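Local coordinates for putative nucleolar GTP-binding protein 1 (PDB 2QU8) that binds GDP through a Ras-like G domain and is probably a nucleolar GTPase that, like its NOG1 relatives, takes part in ribosome assembly, at residues I126-F140 and N164-N177. Sequence-based numbering, arbitrary orientation.
Sequences IKEQINLFYSIKSVF and NKLLIKQILDNVKN
Ile130 reaches across to Leu167, Ile168 and Ile171, and the meeting illustrates how two nearly parallel helices pack side by side: the axes of 126-137 and 164-174 approach to 10.3 Å and are inclined at 12°. Ile130 CD1 touches Leu167 CB and Ile168 CG1, each at 3.8 Å, the Ile130 and Ile168 side chains crossing at about a right angle, while CG1 and CG2 of Ile130 lie against the Ile171 methyl CD1. Ile171 then divides its branches between two rings. CG2, anti to the backbone N, approaches Phe133 CE2 obliquely, whereas Ile171 CG1 presses on the hydroxyl end of Tyr134, 3.3 Å from OH. Tyr134 OH accepts a weak hydrogen bond from Asn174 ND2 (3.3 Å, 149°), the amide coming obliquely to the ring. Val175, where helical geometry ends, sets CG2 at the edge of the Phe133 ring, near its plane and 3.7 Å from CE2; Lys137 CB lies over one face of that ring. At the N-terminal end the helices are joined by a water that donates to Asn164 OD1 and accepts from Lys127 N. At the other, Asn177 ND2 hydrogen-bonds Lys143 O and gives Phe140 O a weaker, bent bond. Helices 126-137 and 162-174 lie side by side on the central sheet: Ile130 rests on strand 110-117, Phe133 meets Phe114 edge-to-face and reaches strand 145-150, and Ile168 and Ile171 pack on strand 179-183, as in Ras-like G domains.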
ATOM      1  N   ILE A 126     -11.579  -8.230 -10.410  1.00 27.83           N
ATOM      2  CA  ILE A 126     -10.175  -8.384 -10.080  1.00 28.65           C
ATOM      3  C   ILE A 126      -9.281  -7.791 -11.182  1.00 28.56           C
ATOM      4  O   ILE A 126      -8.321  -7.096 -10.877  1.00 28.80           O
ATOM      5  CB  ILE A 126      -9.830  -9.860  -9.777  1.00 28.83           C
ATOM      6  CG1 ILE A 126     -10.432 -10.249  -8.418  1.00 28.91           C
ATOM      7  CG2 ILE A 126      -8.309 -10.073  -9.812  1.00 29.38           C
ATOM      8  CD1 ILE A 126     -10.647 -11.743  -8.197  1.00 28.57           C
ATOM      9  N   LYS A 127      -9.630  -8.023 -12.448  1.00 28.89           N
ATOM     10  CA  LYS A 127      -8.841  -7.516 -13.588  1.00 29.25           C
ATOM     11  C   LYS A 127      -8.825  -5.994 -13.658  1.00 28.97           C
ATOM     12  O   LYS A 127      -7.787  -5.392 -13.967  1.00 29.23           O
ATOM     13  CB  LYS A 127      -9.351  -8.097 -14.918  1.00 29.12           C
ATOM     14  CG  LYS A 127      -8.616  -7.577 -16.161  1.00 29.63           C
ATOM     15  CD  LYS A 127      -9.152  -8.210 -17.443  1.00 31.23           C
ATOM     16  CE  LYS A 127      -8.348  -7.766 -18.669  1.00 35.42           C
ATOM     17  NZ  LYS A 127      -6.882  -8.098 -18.539  1.00 38.26           N
ATOM     18  N   GLU A 128      -9.973  -5.374 -13.387  1.00 28.40           N
ATOM     19  CA  GLU A 128     -10.065  -3.913 -13.354  1.00 28.42           C
ATOM     20  C   GLU A 128      -9.239  -3.349 -12.188  1.00 28.02           C
ATOM     21  O   GLU A 128      -8.637  -2.283 -12.304  1.00 28.23           O
ATOM     22  CB  GLU A 128     -11.526  -3.456 -13.255  1.00 28.26           C
ATOM     23  CG  GLU A 128     -12.341  -3.704 -14.519  1.00 28.85           C
ATOM     24  CD  GLU A 128     -13.822  -3.396 -14.351  1.00 29.30           C
ATOM     25  OE1 GLU A 128     -14.417  -3.841 -13.353  1.00 28.72           O
ATOM     26  OE2 GLU A 128     -14.396  -2.709 -15.228  1.00 31.36           O
ATOM     27  N   GLN A 129      -9.208  -4.078 -11.073  1.00 27.81           N
ATOM     28  CA  GLN A 129      -8.402  -3.674  -9.916  1.00 27.54           C
ATOM     29  C   GLN A 129      -6.903  -3.852 -10.175  1.00 27.76           C
ATOM     30  O   GLN A 129      -6.093  -3.050  -9.726  1.00 27.55           O
ATOM     31  CB  GLN A 129      -8.831  -4.423  -8.657  1.00 27.27           C
ATOM     32  CG  GLN A 129     -10.246  -4.094  -8.195  1.00 27.20           C
ATOM     33  CD  GLN A 129     -10.676  -4.919  -7.003  1.00 26.95           C
ATOM     34  OE1 GLN A 129     -10.194  -4.712  -5.887  1.00 27.37           O
ATOM     35  NE2 GLN A 129     -11.595  -5.854  -7.229  1.00 26.65           N
ATOM     36  N   ILE A 130      -6.536  -4.905 -10.900  1.00 28.28           N
ATOM     37  CA  ILE A 130      -5.140  -5.092 -11.299  1.00 28.84           C
ATOM     38  C   ILE A 130      -4.719  -4.014 -12.311  1.00 29.66           C
ATOM     39  O   ILE A 130      -3.639  -3.430 -12.195  1.00 29.58           O
ATOM     40  CB  ILE A 130      -4.875  -6.521 -11.815  1.00 28.69           C
ATOM     41  CG1 ILE A 130      -4.917  -7.516 -10.644  1.00 28.58           C
ATOM     42  CG2 ILE A 130      -3.525  -6.592 -12.502  1.00 28.58           C
ATOM     43  CD1 ILE A 130      -4.756  -8.999 -11.039  1.00 28.33           C
ATOM     44  N   ASN A 131      -5.578  -3.742 -13.290  1.00 30.68           N
ATOM     45  CA  ASN A 131      -5.375  -2.609 -14.188  1.00 31.91           C
ATOM     46  C   ASN A 131      -5.117  -1.304 -13.441  1.00 32.12           C
ATOM     47  O   ASN A 131      -4.234  -0.536 -13.819  1.00 32.25           O
ATOM     48  CB  ASN A 131      -6.559  -2.446 -15.140  1.00 32.38           C
ATOM     49  CG  ASN A 131      -6.577  -3.492 -16.248  1.00 34.64           C
ATOM     50  OD1 ASN A 131      -5.814  -4.469 -16.229  1.00 37.42           O
ATOM     51  ND2 ASN A 131      -7.466  -3.297 -17.218  1.00 36.01           N
ATOM     52  N   LEU A 132      -5.886  -1.049 -12.384  1.00 32.37           N
ATOM     53  CA  LEU A 132      -5.649   0.120 -11.534  1.00 32.64           C
ATOM     54  C   LEU A 132      -4.243   0.083 -10.928  1.00 32.97           C
ATOM     55  O   LEU A 132      -3.542   1.097 -10.928  1.00 32.55           O
ATOM     56  CB  LEU A 132      -6.712   0.234 -10.428  1.00 32.43           C
ATOM     57  CG  LEU A 132      -6.505   1.271  -9.313  1.00 32.56           C
ATOM     58  CD1 LEU A 132      -6.388   2.684  -9.858  1.00 32.71           C
ATOM     59  CD2 LEU A 132      -7.627   1.196  -8.276  1.00 32.46           C
ATOM     60  N   PHE A 133      -3.848  -1.085 -10.420  1.00 33.80           N
ATOM     61  CA  PHE A 133      -2.531  -1.261  -9.806  1.00 34.84           C
ATOM     62  C   PHE A 133      -1.384  -0.893 -10.749  1.00 35.97           C
ATOM     63  O   PHE A 133      -0.474  -0.163 -10.363  1.00 36.18           O
ATOM     64  CB  PHE A 133      -2.336  -2.686  -9.281  1.00 34.26           C
ATOM     65  CG  PHE A 133      -0.931  -2.964  -8.826  1.00 34.16           C
ATOM     66  CD1 PHE A 133      -0.438  -2.382  -7.661  1.00 33.59           C
ATOM     67  CD2 PHE A 133      -0.088  -3.774  -9.580  1.00 34.07           C
ATOM     68  CE1 PHE A 133       0.866  -2.617  -7.244  1.00 34.59           C
ATOM     69  CE2 PHE A 133       1.221  -4.023  -9.164  1.00 34.35           C
ATOM     70  CZ  PHE A 133       1.697  -3.442  -7.993  1.00 34.42           C
ATOM     71  N   TYR A 134      -1.431  -1.396 -11.978  1.00 37.42           N
ATOM     72  CA  TYR A 134      -0.391  -1.084 -12.959  1.00 39.35           C
ATOM     73  C   TYR A 134      -0.379   0.398 -13.280  1.00 40.36           C
ATOM     74  O   TYR A 134       0.682   1.002 -13.430  1.00 41.12           O
ATOM     75  CB  TYR A 134      -0.585  -1.876 -14.250  1.00 39.39           C
ATOM     76  CG  TYR A 134      -0.411  -3.375 -14.123  1.00 39.74           C
ATOM     77  CD1 TYR A 134       0.704  -3.932 -13.497  1.00 40.94           C
ATOM     78  CD2 TYR A 134      -1.350  -4.236 -14.663  1.00 39.80           C
ATOM     79  CE1 TYR A 134       0.856  -5.331 -13.400  1.00 41.37           C
ATOM     80  CE2 TYR A 134      -1.207  -5.609 -14.579  1.00 40.43           C
ATOM     81  CZ  TYR A 134      -0.112  -6.155 -13.946  1.00 40.53           C
ATOM     82  OH  TYR A 134      -0.009  -7.531 -13.881  1.00 41.10           O
ATOM     83  N   SER A 135      -1.571   0.977 -13.360  1.00 41.56           N
ATOM     84  CA  SER A 135      -1.754   2.364 -13.765  1.00 42.65           C
ATOM     85  C   SER A 135      -1.137   3.354 -12.776  1.00 43.32           C
ATOM     86  O   SER A 135      -0.762   4.468 -13.158  1.00 43.77           O
ATOM     87  CB  SER A 135      -3.247   2.643 -13.975  1.00 42.48           C
ATOM     88  OG  SER A 135      -3.548   4.015 -13.848  1.00 43.55           O
ATOM     89  N   ILE A 136      -1.018   2.939 -11.517  1.00 43.98           N
ATOM     90  CA  ILE A 136      -0.584   3.839 -10.449  1.00 44.60           C
ATOM     91  C   ILE A 136       0.649   3.387  -9.653  1.00 44.94           C
ATOM     92  O   ILE A 136       1.112   4.115  -8.771  1.00 45.47           O
ATOM     93  CB  ILE A 136      -1.745   4.159  -9.450  1.00 44.56           C
ATOM     94  CG1 ILE A 136      -2.049   2.963  -8.540  1.00 44.70           C
ATOM     95  CG2 ILE A 136      -2.995   4.678 -10.186  1.00 44.44           C
ATOM     96  CD1 ILE A 136      -2.792   3.345  -7.294  1.00 44.48           C
ATOM     97  N   LYS A 137       1.175   2.201  -9.942  1.00 45.28           N
ATOM     98  CA  LYS A 137       2.314   1.694  -9.176  1.00 45.69           C
ATOM     99  C   LYS A 137       3.617   2.338  -9.659  1.00 45.80           C
ATOM    100  O   LYS A 137       4.653   2.250  -8.995  1.00 45.65           O
ATOM    101  CB  LYS A 137       2.369   0.156  -9.190  1.00 45.71           C
ATOM    102  CG  LYS A 137       3.482  -0.494 -10.002  1.00 46.73           C
ATOM    103  CD  LYS A 137       3.087  -0.786 -11.431  1.00 47.67           C
ATOM    104  CE  LYS A 137       4.252  -1.431 -12.176  1.00 48.26           C
ATOM    105  NZ  LYS A 137       3.858  -1.942 -13.520  1.00 49.09           N
ATOM    106  N   SER A 138       3.528   3.005 -10.810  1.00 46.04           N
ATOM    107  CA  SER A 138       4.643   3.738 -11.404  1.00 46.59           C
ATOM    108  C   SER A 138       5.032   5.000 -10.617  1.00 46.64           C
ATOM    109  O   SER A 138       6.187   5.424 -10.664  1.00 46.93           O
ATOM    110  CB  SER A 138       4.343   4.065 -12.875  1.00 46.81           C
ATOM    111  OG  SER A 138       2.939   4.096 -13.131  1.00 47.48           O
ATOM    112  N   VAL A 139       4.084   5.591  -9.889  1.00 46.65           N
ATOM    113  CA  VAL A 139       4.394   6.741  -9.023  1.00 46.48           C
ATOM    114  C   VAL A 139       5.249   6.307  -7.819  1.00 46.52           C
ATOM    115  O   VAL A 139       6.011   7.107  -7.271  1.00 46.67           O
ATOM    116  CB  VAL A 139       3.116   7.525  -8.580  1.00 46.48           C
ATOM    117  CG1 VAL A 139       2.377   6.819  -7.448  1.00 46.08           C
ATOM    118  CG2 VAL A 139       3.464   8.959  -8.174  1.00 46.64           C
ATOM    119  N   PHE A 140       5.126   5.038  -7.433  1.00 46.42           N
ATOM    120  CA  PHE A 140       5.884   4.480  -6.318  1.00 46.46           C
ATOM    121  C   PHE A 140       7.102   3.695  -6.813  1.00 46.69           C
ATOM    122  O   PHE A 140       7.349   2.559  -6.390  1.00 46.68           O
ATOM    123  CB  PHE A 140       4.991   3.595  -5.440  1.00 46.37           C
ATOM    124  CG  PHE A 140       3.709   4.257  -5.002  1.00 46.59           C
ATOM    125  CD1 PHE A 140       2.477   3.732  -5.384  1.00 45.99           C
ATOM    126  CD2 PHE A 140       3.732   5.400  -4.202  1.00 46.72           C
ATOM    127  CE1 PHE A 140       1.287   4.332  -4.980  1.00 45.97           C
ATOM    128  CE2 PHE A 140       2.540   6.012  -3.793  1.00 46.88           C
ATOM    129  CZ  PHE A 140       1.320   5.477  -4.184  1.00 46.12           C
ATOM    130  N   ASN A 164      -7.609 -14.945 -13.663  1.00 46.67           N
ATOM    131  CA  ASN A 164      -7.348 -14.092 -12.490  1.00 45.74           C
ATOM    132  C   ASN A 164      -6.077 -14.485 -11.715  1.00 45.46           C
ATOM    133  O   ASN A 164      -5.280 -13.620 -11.364  1.00 45.26           O
ATOM    134  CB  ASN A 164      -8.571 -14.033 -11.563  1.00 45.45           C
ATOM    135  CG  ASN A 164      -9.701 -13.168 -12.126  1.00 45.05           C
ATOM    136  OD1 ASN A 164      -9.458 -12.180 -12.826  1.00 43.24           O
ATOM    137  ND2 ASN A 164     -10.943 -13.536 -11.814  1.00 44.11           N
ATOM    138  N   LYS A 165      -5.888 -15.783 -11.470  1.00 45.30           N
ATOM    139  CA  LYS A 165      -4.666 -16.292 -10.829  1.00 45.22           C
ATOM    140  C   LYS A 165      -3.407 -15.993 -11.640  1.00 45.05           C
ATOM    141  O   LYS A 165      -2.368 -15.648 -11.075  1.00 44.94           O
ATOM    142  CB  LYS A 165      -4.762 -17.796 -10.567  1.00 45.33           C
ATOM    143  CG  LYS A 165      -5.447 -18.147  -9.268  1.00 46.00           C
ATOM    144  CD  LYS A 165      -5.524 -19.644  -9.067  1.00 46.99           C
ATOM    145  CE  LYS A 165      -6.079 -19.974  -7.691  1.00 48.22           C
ATOM    146  NZ  LYS A 165      -6.609 -21.373  -7.621  1.00 49.53           N
ATOM    147  N   LEU A 166      -3.507 -16.121 -12.962  1.00 44.84           N
ATOM    148  CA  LEU A 166      -2.373 -15.845 -13.843  1.00 44.79           C
ATOM    149  C   LEU A 166      -2.136 -14.353 -14.049  1.00 44.45           C
ATOM    150  O   LEU A 166      -1.010 -13.943 -14.323  1.00 44.54           O
ATOM    151  CB  LEU A 166      -2.520 -16.578 -15.181  1.00 44.91           C
ATOM    152  CG  LEU A 166      -2.100 -18.054 -15.135  1.00 45.44           C
ATOM    153  CD1 LEU A 166      -3.091 -18.954 -15.856  1.00 46.52           C
ATOM    154  CD2 LEU A 166      -0.683 -18.246 -15.681  1.00 46.19           C
ATOM    155  N   LEU A 167      -3.194 -13.549 -13.924  1.00 44.35           N
ATOM    156  CA  LEU A 167      -3.064 -12.083 -13.903  1.00 44.22           C
ATOM    157  C   LEU A 167      -2.309 -11.618 -12.658  1.00 43.99           C
ATOM    158  O   LEU A 167      -1.441 -10.748 -12.741  1.00 43.89           O
ATOM    159  CB  LEU A 167      -4.434 -11.401 -13.955  1.00 44.17           C
ATOM    160  CG  LEU A 167      -5.108 -11.225 -15.316  1.00 44.74           C
ATOM    161  CD1 LEU A 167      -6.571 -10.831 -15.125  1.00 44.63           C
ATOM    162  CD2 LEU A 167      -4.365 -10.204 -16.172  1.00 44.25           C
ATOM    163  N   ILE A 168      -2.660 -12.205 -11.512  1.00 43.96           N
ATOM    164  CA  ILE A 168      -1.956 -11.984 -10.243  1.00 44.06           C
ATOM    165  C   ILE A 168      -0.491 -12.430 -10.337  1.00 44.46           C
ATOM    166  O   ILE A 168       0.411 -11.697  -9.929  1.00 44.27           O
ATOM    167  CB  ILE A 168      -2.682 -12.688  -9.054  1.00 43.97           C
ATOM    168  CG1 ILE A 168      -4.039 -12.022  -8.790  1.00 43.49           C
ATOM    169  CG2 ILE A 168      -1.818 -12.669  -7.790  1.00 43.54           C
ATOM    170  CD1 ILE A 168      -5.013 -12.865  -7.974  1.00 43.66           C
ATOM    171  N   LYS A 169      -0.266 -13.626 -10.886  1.00 45.18           N
ATOM    172  CA  LYS A 169       1.089 -14.140 -11.115  1.00 45.77           C
ATOM    173  C   LYS A 169       1.898 -13.231 -12.042  1.00 46.03           C
ATOM    174  O   LYS A 169       3.087 -13.003 -11.804  1.00 45.91           O
ATOM    175  CB  LYS A 169       1.051 -15.568 -11.670  1.00 45.88           C
ATOM    176  CG  LYS A 169       2.432 -16.159 -11.938  1.00 46.58           C
ATOM    177  CD  LYS A 169       2.381 -17.672 -12.107  1.00 47.05           C
ATOM    178  CE  LYS A 169       3.497 -18.176 -13.014  1.00 47.72           C
ATOM    179  NZ  LYS A 169       4.836 -17.582 -12.709  1.00 48.32           N
ATOM    180  N   GLN A 170       1.249 -12.705 -13.082  1.00 46.49           N
ATOM    181  CA  GLN A 170       1.897 -11.765 -14.005  1.00 47.11           C
ATOM    182  C   GLN A 170       2.437 -10.504 -13.324  1.00 47.07           C
ATOM    183  O   GLN A 170       3.386  -9.889 -13.817  1.00 47.26           O
ATOM    184  CB  GLN A 170       0.956 -11.375 -15.144  1.00 47.25           C
ATOM    185  CG  GLN A 170       1.005 -12.306 -16.339  1.00 48.65           C
ATOM    186  CD  GLN A 170       0.591 -11.616 -17.626  1.00 51.03           C
ATOM    187  OE1 GLN A 170      -0.182 -10.652 -17.611  1.00 52.28           O
ATOM    188  NE2 GLN A 170       1.108 -12.106 -18.753  1.00 51.51           N
ATOM    189  N   ILE A 171       1.835 -10.124 -12.198  1.00 47.17           N
ATOM    190  CA  ILE A 171       2.289  -8.965 -11.428  1.00 47.38           C
ATOM    191  C   ILE A 171       3.753  -9.133 -11.005  1.00 47.71           C
ATOM    192  O   ILE A 171       4.535  -8.184 -11.064  1.00 47.69           O
ATOM    193  CB  ILE A 171       1.366  -8.683 -10.206  1.00 47.27           C
ATOM    194  CG1 ILE A 171      -0.005  -8.183 -10.685  1.00 47.18           C
ATOM    195  CG2 ILE A 171       2.008  -7.684  -9.240  1.00 46.89           C
ATOM    196  CD1 ILE A 171      -1.041  -7.993  -9.579  1.00 47.32           C
ATOM    197  N   LEU A 172       4.121 -10.348 -10.611  1.00 48.32           N
ATOM    198  CA  LEU A 172       5.497 -10.652 -10.209  1.00 49.03           C
ATOM    199  C   LEU A 172       6.510 -10.448 -11.345  1.00 49.60           C
ATOM    200  O   LEU A 172       7.672 -10.122 -11.096  1.00 49.68           O
ATOM    201  CB  LEU A 172       5.589 -12.071  -9.636  1.00 48.98           C
ATOM    202  CG  LEU A 172       4.637 -12.437  -8.485  1.00 49.11           C
ATOM    203  CD1 LEU A 172       4.700 -13.928  -8.189  1.00 49.38           C
ATOM    204  CD2 LEU A 172       4.918 -11.627  -7.218  1.00 49.44           C
ATOM    205  N   ASP A 173       6.053 -10.621 -12.587  1.00 50.34           N
ATOM    206  CA  ASP A 173       6.897 -10.452 -13.770  1.00 51.03           C
ATOM    207  C   ASP A 173       6.937  -9.002 -14.263  1.00 51.46           C
ATOM    208  O   ASP A 173       7.978  -8.516 -14.715  1.00 51.90           O
ATOM    209  CB  ASP A 173       6.428 -11.383 -14.895  1.00 51.20           C
ATOM    210  CG  ASP A 173       6.650 -12.857 -14.571  1.00 51.28           C
ATOM    211  OD1 ASP A 173       5.655 -13.601 -14.456  1.00 51.13           O
ATOM    212  OD2 ASP A 173       7.821 -13.273 -14.433  1.00 52.05           O
ATOM    213  N   ASN A 174       5.805  -8.316 -14.168  1.00 51.85           N
ATOM    214  CA  ASN A 174       5.681  -6.934 -14.635  1.00 52.11           C
ATOM    215  C   ASN A 174       6.316  -5.904 -13.702  1.00 52.04           C
ATOM    216  O   ASN A 174       6.615  -4.780 -14.115  1.00 52.32           O
ATOM    217  CB  ASN A 174       4.205  -6.583 -14.858  1.00 52.17           C
ATOM    218  CG  ASN A 174       3.662  -7.138 -16.160  1.00 52.77           C
ATOM    219  OD1 ASN A 174       4.287  -7.006 -17.213  1.00 54.28           O
ATOM    220  ND2 ASN A 174       2.484  -7.752 -16.098  1.00 53.15           N
ATOM    221  N   VAL A 175       6.530  -6.297 -12.450  1.00 51.76           N
ATOM    222  CA  VAL A 175       6.911  -5.359 -11.396  1.00 51.44           C
ATOM    223  C   VAL A 175       8.378  -5.501 -10.989  1.00 51.05           C
ATOM    224  O   VAL A 175       8.846  -6.599 -10.680  1.00 50.90           O
ATOM    225  CB  VAL A 175       5.955  -5.497 -10.171  1.00 51.45           C
ATOM    226  CG1 VAL A 175       6.524  -4.848  -8.936  1.00 51.78           C
ATOM    227  CG2 VAL A 175       4.590  -4.899 -10.495  1.00 51.82           C
ATOM    228  N   LYS A 176       9.091  -4.373 -11.003  1.00 50.50           N
ATOM    229  CA  LYS A 176      10.484  -4.314 -10.558  1.00 49.99           C
ATOM    230  C   LYS A 176      10.577  -4.168  -9.037  1.00 49.62           C
ATOM    231  O   LYS A 176      11.563  -4.596  -8.428  1.00 49.68           O
ATOM    232  CB  LYS A 176      11.237  -3.176 -11.260  1.00 50.00           C
ATOM    233  CG  LYS A 176      11.075  -3.182 -12.777  1.00 50.46           C
ATOM    234  CD  LYS A 176      12.317  -2.684 -13.493  1.00 51.80           C
ATOM    235  CE  LYS A 176      12.228  -2.974 -14.986  1.00 52.39           C
ATOM    236  NZ  LYS A 176      13.560  -2.894 -15.642  1.00 53.25           N
ATOM    237  N   ASN A 177       9.546  -3.566  -8.439  1.00 48.85           N
ATOM    238  CA  ASN A 177       9.429  -3.440  -6.985  1.00 47.99           C
ATOM    239  C   ASN A 177       9.450  -4.810  -6.307  1.00 47.20           C
ATOM    240  O   ASN A 177       8.898  -5.772  -6.844  1.00 47.30           O
ATOM    241  CB  ASN A 177       8.124  -2.724  -6.596  1.00 47.94           C
ATOM    242  CG  ASN A 177       7.805  -1.529  -7.485  1.00 48.18           C
ATOM    243  OD1 ASN A 177       7.423  -1.683  -8.648  1.00 48.56           O
ATOM    244  ND2 ASN A 177       7.926  -0.331  -6.927  1.00 48.37           N
TER
HETATM  245  O   HOH W   1     -11.484 -10.378 -13.227  1.00 32.58           O